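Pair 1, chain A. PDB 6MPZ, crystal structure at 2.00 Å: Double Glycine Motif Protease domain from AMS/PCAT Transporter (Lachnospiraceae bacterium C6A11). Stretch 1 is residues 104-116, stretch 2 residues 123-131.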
# COMPACT_ATOMS: atom_id res chain seq x y z
N VAL A 104 -3.90 -2.21 -1.81
CA VAL A 104 -2.60 -2.87 -2.07
C VAL A 104 -2.46 -3.23 -3.54
O VAL A 104 -3.30 -3.97 -4.05
CB VAL A 104 -2.43 -4.16 -1.26
CG1 VAL A 104 -1.06 -4.79 -1.59
CG2 VAL A 104 -2.51 -3.83 0.21
N LEU A 105 -1.42 -2.71 -4.19
CA LEU A 105 -1.14 -3.00 -5.61
C LEU A 105 -0.19 -4.20 -5.71
O LEU A 105 0.97 -4.15 -5.17
CB LEU A 105 -0.57 -1.79 -6.34
CG LEU A 105 -0.22 -1.88 -7.85
CD1 LEU A 105 -1.39 -2.37 -8.67
CD2 LEU A 105 0.24 -0.55 -8.42
N LYS A 106 -0.69 -5.25 -6.37
CA LYS A 106 0.05 -6.49 -6.55
C LYS A 106 0.84 -6.52 -7.84
O LYS A 106 1.86 -7.22 -7.90
CB LYS A 106 -0.89 -7.68 -6.51
CG LYS A 106 -1.61 -7.85 -5.18
CD LYS A 106 -2.50 -9.06 -5.20
CE LYS A 106 -3.73 -8.76 -6.03
NZ LYS A 106 -4.65 -9.89 -6.08
N GLY A 107 0.39 -5.75 -8.84
CA GLY A 107 1.08 -5.55 -10.12
C GLY A 107 0.09 -5.34 -11.25
O GLY A 107 -1.09 -5.09 -11.01
N PHE A 108 0.60 -5.51 -12.47
CA PHE A 108 -0.14 -5.28 -13.73
C PHE A 108 0.01 -6.49 -14.64
O PHE A 108 1.04 -7.19 -14.60
CB PHE A 108 0.43 -4.06 -14.43
CG PHE A 108 0.33 -2.78 -13.62
CD1 PHE A 108 -0.86 -2.02 -13.61
CD2 PHE A 108 1.41 -2.31 -12.88
CE1 PHE A 108 -0.96 -0.87 -12.87
CE2 PHE A 108 1.31 -1.14 -12.12
CZ PHE A 108 0.14 -0.42 -12.13
N LYS A 109 -1.04 -6.80 -15.39
CA LYS A 109 -0.94 -7.72 -16.52
C LYS A 109 -1.97 -7.34 -17.56
O LYS A 109 -3.14 -7.11 -17.24
CB LYS A 109 -1.15 -9.16 -16.07
CG LYS A 109 -0.92 -10.23 -17.14
CD LYS A 109 -1.63 -11.55 -16.76
CE LYS A 109 -0.72 -12.74 -16.99
NZ LYS A 109 0.67 -12.63 -16.39
N GLY A 110 -1.54 -7.27 -18.82
CA GLY A 110 -2.41 -6.83 -19.90
C GLY A 110 -2.99 -5.45 -19.67
O GLY A 110 -2.27 -4.54 -19.28
N LYS A 111 -4.31 -5.32 -19.88
CA LYS A 111 -5.04 -4.08 -19.70
C LYS A 111 -5.58 -3.93 -18.27
O LYS A 111 -6.60 -3.27 -18.08
CB LYS A 111 -6.17 -4.03 -20.73
CG LYS A 111 -5.60 -3.77 -22.14
CD LYS A 111 -5.34 -5.01 -22.98
CE LYS A 111 -6.54 -5.30 -23.87
NZ LYS A 111 -6.78 -4.25 -24.92
N TYR A 112 -4.92 -4.55 -17.30
CA TYR A 112 -5.48 -4.73 -15.93
C TYR A 112 -4.43 -4.51 -14.83
O TYR A 112 -3.26 -4.97 -14.95
CB TYR A 112 -6.17 -6.11 -15.77
CG TYR A 112 -7.41 -6.22 -16.60
CD1 TYR A 112 -8.57 -5.60 -16.20
CD2 TYR A 112 -7.42 -6.90 -17.83
CE1 TYR A 112 -9.72 -5.65 -16.97
CE2 TYR A 112 -8.55 -6.91 -18.63
CZ TYR A 112 -9.70 -6.29 -18.19
OH TYR A 112 -10.86 -6.29 -18.92
N ALA A 113 -4.86 -3.82 -13.78
CA ALA A 113 -4.13 -3.71 -12.52
C ALA A 113 -4.75 -4.67 -11.51
O ALA A 113 -5.98 -4.82 -11.44
CB ALA A 113 -4.22 -2.29 -11.98
N TYR A 114 -3.89 -5.33 -10.73
CA TYR A 114 -4.32 -6.33 -9.75
C TYR A 114 -4.08 -5.82 -8.31
O TYR A 114 -2.93 -5.63 -7.85
CB TYR A 114 -3.60 -7.66 -10.01
CG TYR A 114 -4.08 -8.32 -11.28
CD1 TYR A 114 -3.59 -7.91 -12.52
CD2 TYR A 114 -5.07 -9.31 -11.25
CE1 TYR A 114 -4.05 -8.50 -13.71
CE2 TYR A 114 -5.53 -9.90 -12.43
CZ TYR A 114 -5.02 -9.49 -13.65
OH TYR A 114 -5.49 -10.07 -14.79
N ILE A 115 -5.20 -5.67 -7.61
CA ILE A 115 -5.29 -4.97 -6.35
C ILE A 115 -6.00 -5.84 -5.30
O ILE A 115 -6.88 -6.65 -5.64
CB ILE A 115 -6.02 -3.64 -6.63
CG1 ILE A 115 -5.04 -2.66 -7.30
CG2 ILE A 115 -6.67 -3.04 -5.41
CD1 ILE A 115 -5.69 -1.49 -7.95
N ASN A 116 -5.56 -5.74 -4.06
CA ASN A 116 -6.34 -6.19 -2.88
C ASN A 116 -6.88 -4.93 -2.26
O ASN A 116 -6.15 -4.17 -1.65
CB ASN A 116 -5.45 -6.97 -1.89
CG ASN A 116 -5.18 -8.42 -2.33
OD1 ASN A 116 -5.81 -8.91 -3.29
ND2 ASN A 116 -4.20 -9.10 -1.67
N VAL A 123 -9.41 -7.60 -6.63
CA VAL A 123 -10.09 -7.10 -7.82
C VAL A 123 -9.12 -6.84 -9.00
O VAL A 123 -7.88 -6.73 -8.81
CB VAL A 123 -10.96 -5.86 -7.50
CG1 VAL A 123 -12.14 -6.27 -6.64
CG2 VAL A 123 -10.18 -4.77 -6.79
N LYS A 124 -9.68 -6.81 -10.20
CA LYS A 124 -8.93 -6.51 -11.42
C LYS A 124 -9.49 -5.22 -11.94
O LYS A 124 -10.66 -5.15 -12.27
CB LYS A 124 -8.98 -7.60 -12.49
CG LYS A 124 -10.05 -8.65 -12.40
CD LYS A 124 -9.79 -9.78 -13.38
CE LYS A 124 -9.07 -9.44 -14.70
NZ LYS A 124 -9.79 -8.55 -15.66
N ILE A 125 -8.67 -4.19 -11.97
CA ILE A 125 -9.12 -2.86 -12.41
C ILE A 125 -8.62 -2.64 -13.87
O ILE A 125 -7.42 -2.79 -14.15
CB ILE A 125 -8.62 -1.75 -11.43
CG1 ILE A 125 -8.95 -2.10 -9.96
CG2 ILE A 125 -9.19 -0.40 -11.78
CD1 ILE A 125 -10.42 -2.14 -9.56
N PRO A 126 -9.53 -2.31 -14.80
CA PRO A 126 -9.10 -1.85 -16.14
C PRO A 126 -8.16 -0.66 -16.06
O PRO A 126 -8.40 0.25 -15.24
CB PRO A 126 -10.41 -1.45 -16.84
CG PRO A 126 -11.51 -2.02 -16.01
CD PRO A 126 -11.00 -2.26 -14.63
N MET A 127 -7.13 -0.64 -16.90
CA MET A 127 -6.12 0.43 -16.89
C MET A 127 -6.64 1.82 -16.88
O MET A 127 -6.08 2.68 -16.23
CB MET A 127 -5.20 0.36 -18.10
CG MET A 127 -4.08 -0.58 -17.94
SD MET A 127 -3.14 -0.41 -16.41
CE MET A 127 -1.87 -1.56 -16.93
N GLU A 128 -7.69 2.07 -17.65
CA GLU A 128 -8.24 3.43 -17.78
C GLU A 128 -8.77 3.87 -16.43
O GLU A 128 -8.45 4.99 -15.98
CB GLU A 128 -9.27 3.56 -18.90
CG GLU A 128 -10.45 2.56 -18.80
CD GLU A 128 -11.62 2.97 -17.92
OE1 GLU A 128 -11.72 4.15 -17.54
OE2 GLU A 128 -12.42 2.06 -17.60
N GLU A 129 -9.53 2.98 -15.77
CA GLU A 129 -10.04 3.26 -14.43
C GLU A 129 -8.88 3.34 -13.41
O GLU A 129 -8.81 4.28 -12.63
CB GLU A 129 -11.06 2.20 -14.01
CG GLU A 129 -11.61 2.37 -12.61
CD GLU A 129 -12.62 1.32 -12.23
OE1 GLU A 129 -13.40 0.94 -13.11
OE2 GLU A 129 -12.72 0.94 -11.04
N PHE A 130 -7.94 2.41 -13.46
CA PHE A 130 -6.74 2.52 -12.62
C PHE A 130 -6.12 3.90 -12.71
O PHE A 130 -5.94 4.55 -11.69
CB PHE A 130 -5.66 1.51 -12.99
CG PHE A 130 -4.43 1.61 -12.13
CD1 PHE A 130 -4.38 0.95 -10.87
CD2 PHE A 130 -3.36 2.38 -12.52
CE1 PHE A 130 -3.25 1.04 -10.07
CE2 PHE A 130 -2.24 2.47 -11.71
CZ PHE A 130 -2.19 1.79 -10.48
N ASP A 131 -5.85 4.34 -13.94
CA ASP A 131 -5.21 5.64 -14.19
C ASP A 131 -5.96 6.81 -13.57
O ASP A 131 -5.32 7.75 -13.09
CB ASP A 131 -4.97 5.88 -15.69
CG ASP A 131 -3.88 4.95 -16.31
OD1 ASP A 131 -3.19 4.19 -15.58
OD2 ASP A 131 -3.70 4.99 -17.54
O HOH W 1 -6.58 -8.79 -8.09

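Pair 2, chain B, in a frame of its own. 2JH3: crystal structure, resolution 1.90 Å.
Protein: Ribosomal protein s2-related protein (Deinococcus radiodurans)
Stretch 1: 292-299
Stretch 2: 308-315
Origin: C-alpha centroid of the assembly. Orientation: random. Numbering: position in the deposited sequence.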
# COMPACT_ATOMS: atom_id res chain seq x y z
N GLY B 292 1.11 3.84 25.44
CA GLY B 292 0.99 4.82 24.36
C GLY B 292 0.95 4.10 23.06
O GLY B 292 1.06 2.87 23.02
N ARG B 293 0.78 4.87 22.00
CA ARG B 293 0.78 4.38 20.64
C ARG B 293 1.81 5.11 19.81
O ARG B 293 1.91 6.34 19.89
CB ARG B 293 -0.60 4.60 20.04
CG ARG B 293 -1.69 3.85 20.66
CD ARG B 293 -3.09 4.50 20.44
NE ARG B 293 -4.06 3.79 21.26
CZ ARG B 293 -4.60 2.62 21.00
NH1 ARG B 293 -4.47 2.03 19.80
NH2 ARG B 293 -5.40 2.08 21.92
N LEU B 294 2.58 4.37 19.02
CA LEU B 294 3.63 4.92 18.19
C LEU B 294 3.42 4.37 16.81
O LEU B 294 3.54 3.15 16.61
CB LEU B 294 5.03 4.44 18.73
CG LEU B 294 5.46 4.73 20.17
CD1 LEU B 294 6.94 4.37 20.46
CD2 LEU B 294 5.30 6.20 20.51
N GLY B 295 3.02 5.20 15.84
CA GLY B 295 2.72 4.67 14.49
C GLY B 295 1.64 3.62 14.61
O GLY B 295 0.54 3.88 15.09
N GLU B 296 1.95 2.39 14.17
CA GLU B 296 1.03 1.29 14.16
C GLU B 296 1.26 0.30 15.32
O GLU B 296 0.71 -0.82 15.29
CB GLU B 296 1.20 0.50 12.87
CG GLU B 296 0.68 1.17 11.57
CD GLU B 296 0.69 0.17 10.33
OE1 GLU B 296 1.80 -0.06 9.77
OE2 GLU B 296 -0.40 -0.27 9.88
N VAL B 297 1.95 0.76 16.35
CA VAL B 297 2.28 -0.05 17.52
C VAL B 297 1.71 0.46 18.82
O VAL B 297 1.72 1.67 19.10
CB VAL B 297 3.83 -0.25 17.64
CG1 VAL B 297 4.26 -1.01 18.90
CG2 VAL B 297 4.25 -1.05 16.47
N LEU B 298 1.16 -0.48 19.58
CA LEU B 298 0.58 -0.27 20.89
C LEU B 298 1.62 -0.73 21.94
O LEU B 298 2.10 -1.86 21.88
CB LEU B 298 -0.72 -1.08 21.07
CG LEU B 298 -1.45 -0.88 22.41
CD1 LEU B 298 -1.84 0.48 22.63
CD2 LEU B 298 -2.66 -1.76 22.49
N LEU B 299 2.03 0.19 22.82
CA LEU B 299 3.05 -0.06 23.85
C LEU B 299 2.33 -0.02 25.23
O LEU B 299 1.73 1.00 25.56
CB LEU B 299 4.13 0.99 23.69
CG LEU B 299 5.37 0.97 24.59
CD1 LEU B 299 6.03 -0.46 24.72
CD2 LEU B 299 6.39 2.00 24.12
N LEU B 308 4.54 -4.99 23.33
CA LEU B 308 4.22 -4.33 22.06
C LEU B 308 3.37 -5.25 21.16
O LEU B 308 3.53 -6.50 21.13
CB LEU B 308 5.52 -3.96 21.38
CG LEU B 308 6.48 -2.94 22.04
CD1 LEU B 308 7.25 -3.56 23.26
CD2 LEU B 308 7.46 -2.52 21.17
N ARG B 309 2.44 -4.67 20.42
CA ARG B 309 1.68 -5.41 19.40
C ARG B 309 1.19 -4.39 18.39
O ARG B 309 1.29 -3.18 18.60
CB ARG B 309 0.48 -6.18 20.00
CG ARG B 309 -0.60 -5.32 20.52
CD ARG B 309 -1.77 -6.10 21.00
NE ARG B 309 -1.49 -7.09 22.08
CZ ARG B 309 -2.38 -7.99 22.47
NH1 ARG B 309 -3.59 -8.08 21.92
NH2 ARG B 309 -2.11 -8.80 23.43
N HIS B 310 0.62 -4.87 17.28
CA HIS B 310 0.07 -3.96 16.28
C HIS B 310 -1.20 -3.34 16.88
O HIS B 310 -1.99 -4.02 17.50
CB HIS B 310 -0.24 -4.74 15.02
CG HIS B 310 -0.42 -3.91 13.81
ND1 HIS B 310 -1.48 -3.06 13.64
CD2 HIS B 310 0.25 -3.90 12.64
CE1 HIS B 310 -1.42 -2.54 12.42
NE2 HIS B 310 -0.39 -3.03 11.81
N THR B 311 -1.44 -2.04 16.66
CA THR B 311 -2.67 -1.46 17.08
C THR B 311 -3.96 -2.13 16.54
O THR B 311 -4.98 -2.15 17.25
CB THR B 311 -2.68 0.02 16.75
OG1 THR B 311 -2.32 0.19 15.41
CG2 THR B 311 -1.70 0.78 17.60
N LEU B 312 -3.95 -2.71 15.35
CA LEU B 312 -5.08 -3.45 14.83
C LEU B 312 -5.39 -4.73 15.65
O LEU B 312 -6.47 -5.29 15.55
CB LEU B 312 -4.87 -3.85 13.32
CG LEU B 312 -4.92 -2.69 12.26
CD1 LEU B 312 -4.52 -3.24 10.90
CD2 LEU B 312 -6.26 -2.09 12.22
N ASP B 313 -4.37 -5.25 16.34
CA ASP B 313 -4.48 -6.40 17.20
C ASP B 313 -4.79 -6.02 18.66
O ASP B 313 -4.73 -6.90 19.49
CB ASP B 313 -3.13 -7.21 17.16
CG ASP B 313 -2.97 -8.01 15.86
OD1 ASP B 313 -4.01 -8.37 15.21
OD2 ASP B 313 -1.80 -8.27 15.49
N GLU B 314 -5.06 -4.73 19.00
CA GLU B 314 -5.58 -4.40 20.31
C GLU B 314 -6.73 -5.32 20.71
O GLU B 314 -7.52 -5.65 19.87
CB GLU B 314 -6.02 -2.93 20.40
CG GLU B 314 -6.27 -2.55 21.82
CD GLU B 314 -6.77 -1.16 22.05
OE1 GLU B 314 -6.86 -0.33 21.10
OE2 GLU B 314 -6.99 -0.90 23.25
N GLY B 315 -6.77 -5.84 21.96
CA GLY B 315 -7.87 -6.71 22.39
C GLY B 315 -7.79 -8.18 21.94
O GLY B 315 -8.54 -9.07 22.37
O HOH W 2 -5.90 -0.11 18.65
O HOH W 3 -2.13 3.16 15.04

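Pair 1 and pair 2 share a compact arrangement in which a β-hairpin with a type II' turn is extended by a third, antiparallel strand that leads directly into a helical turn. Fourteen central residues superpose with an RMSD of 0.6 Å over N, CA and C. The turn runs from Lys109(A) to Tyr112(A) in pair 1 and from Leu294(B) to Val297(B) in pair 2. Its second position is glycine in both, Gly110(A) and Gly295(B), with phi of 57° and 58°, a value that by itself favours glycine. The facing strands cross at similar angles, 149° and 151°; the two stretches as a whole bury 721 Å² in pair 1 and 576 Å² in pair 2, both sides summed.

The backbone hydrogen bonds also correspond. Ala113(A) N donates to Ile125(A) O (2.8 Å) and Ile125(A) N to Ala113(A) O (2.8 Å); at the matched positions Leu298(B) N donates to Arg309(B) O (2.9 Å) and Arg309(B) N to Leu298(B) O (3.2 Å). One further bond ties the turn to the start of the helical segment: Met127(A) N to Lys111(A) O and Thr311(B) N to Glu296(B) O, at 2.9 and 2.8 Å. Beyond it pair 1 continues as an α-helix, whereas pair 2 forms a short 3-10 segment, yet Phe130(A) and Glu314(B) still fall together within 1.0 Å, and the CA-to-CB bond of each points toward the other stretch.

These last two residues carry the clearest difference. In pair 1 the edge of Phe108(A) meets the face of Phe130(A), with centroids 5.1 Å apart and planes at 87°. In pair 2 the same two positions are Arg293(B) and Glu314(B), joined by a salt bridge from NH2 of Arg293(B) to OE1 of Glu314(B) at 2.9 Å. Water 2 reinforces it, accepting from Arg293(B) NH1 (2.8 Å) and donating to Glu314(B) OE1 (2.6 Å) and Thr311(B) O (2.6 Å). An aromatic contact is thus replaced by a charged, hydrated one.

Beside these pairs, Met127(A) and Thr311(B) have side-chain centres only 0.8 Å apart. The methionine brings CE to 3.5 Å from Phe108(A) CD1; the shorter threonine places CG2 3.8 Å from Arg293(B) NH1. At the neighbouring match, Ala113(A) CB lies 3.4 Å from Phe130(A) CD1. Leu298(B) is longer, and its CD2 packs 3.8 Å from Glu314(B) CG, so the aliphatic part of the glutamate serves as an apolar surface. Across the strand, Ile125(A) lies with Ala113(A) on one face, while Arg309(B) lies beside Leu298(B) and bonds through NH1 to Asp313(B) O (2.9 Å).

On the other face, Lys124(A) curls over Tyr112(A), its NZ 3.1 Å from the centroid of the Tyr112(A) ring in a cation-pi contact. On the corresponding face of pair 2, Leu299(B) CD1 approaches Leu308(B) CD1, the latter residue matched to Lys124(A), to 3.6 Å. Val297(B), matched to Tyr112(A), points away overall, though its CG1 still comes within 4.1 Å of Leu308(B) CB in a purely apolar contact.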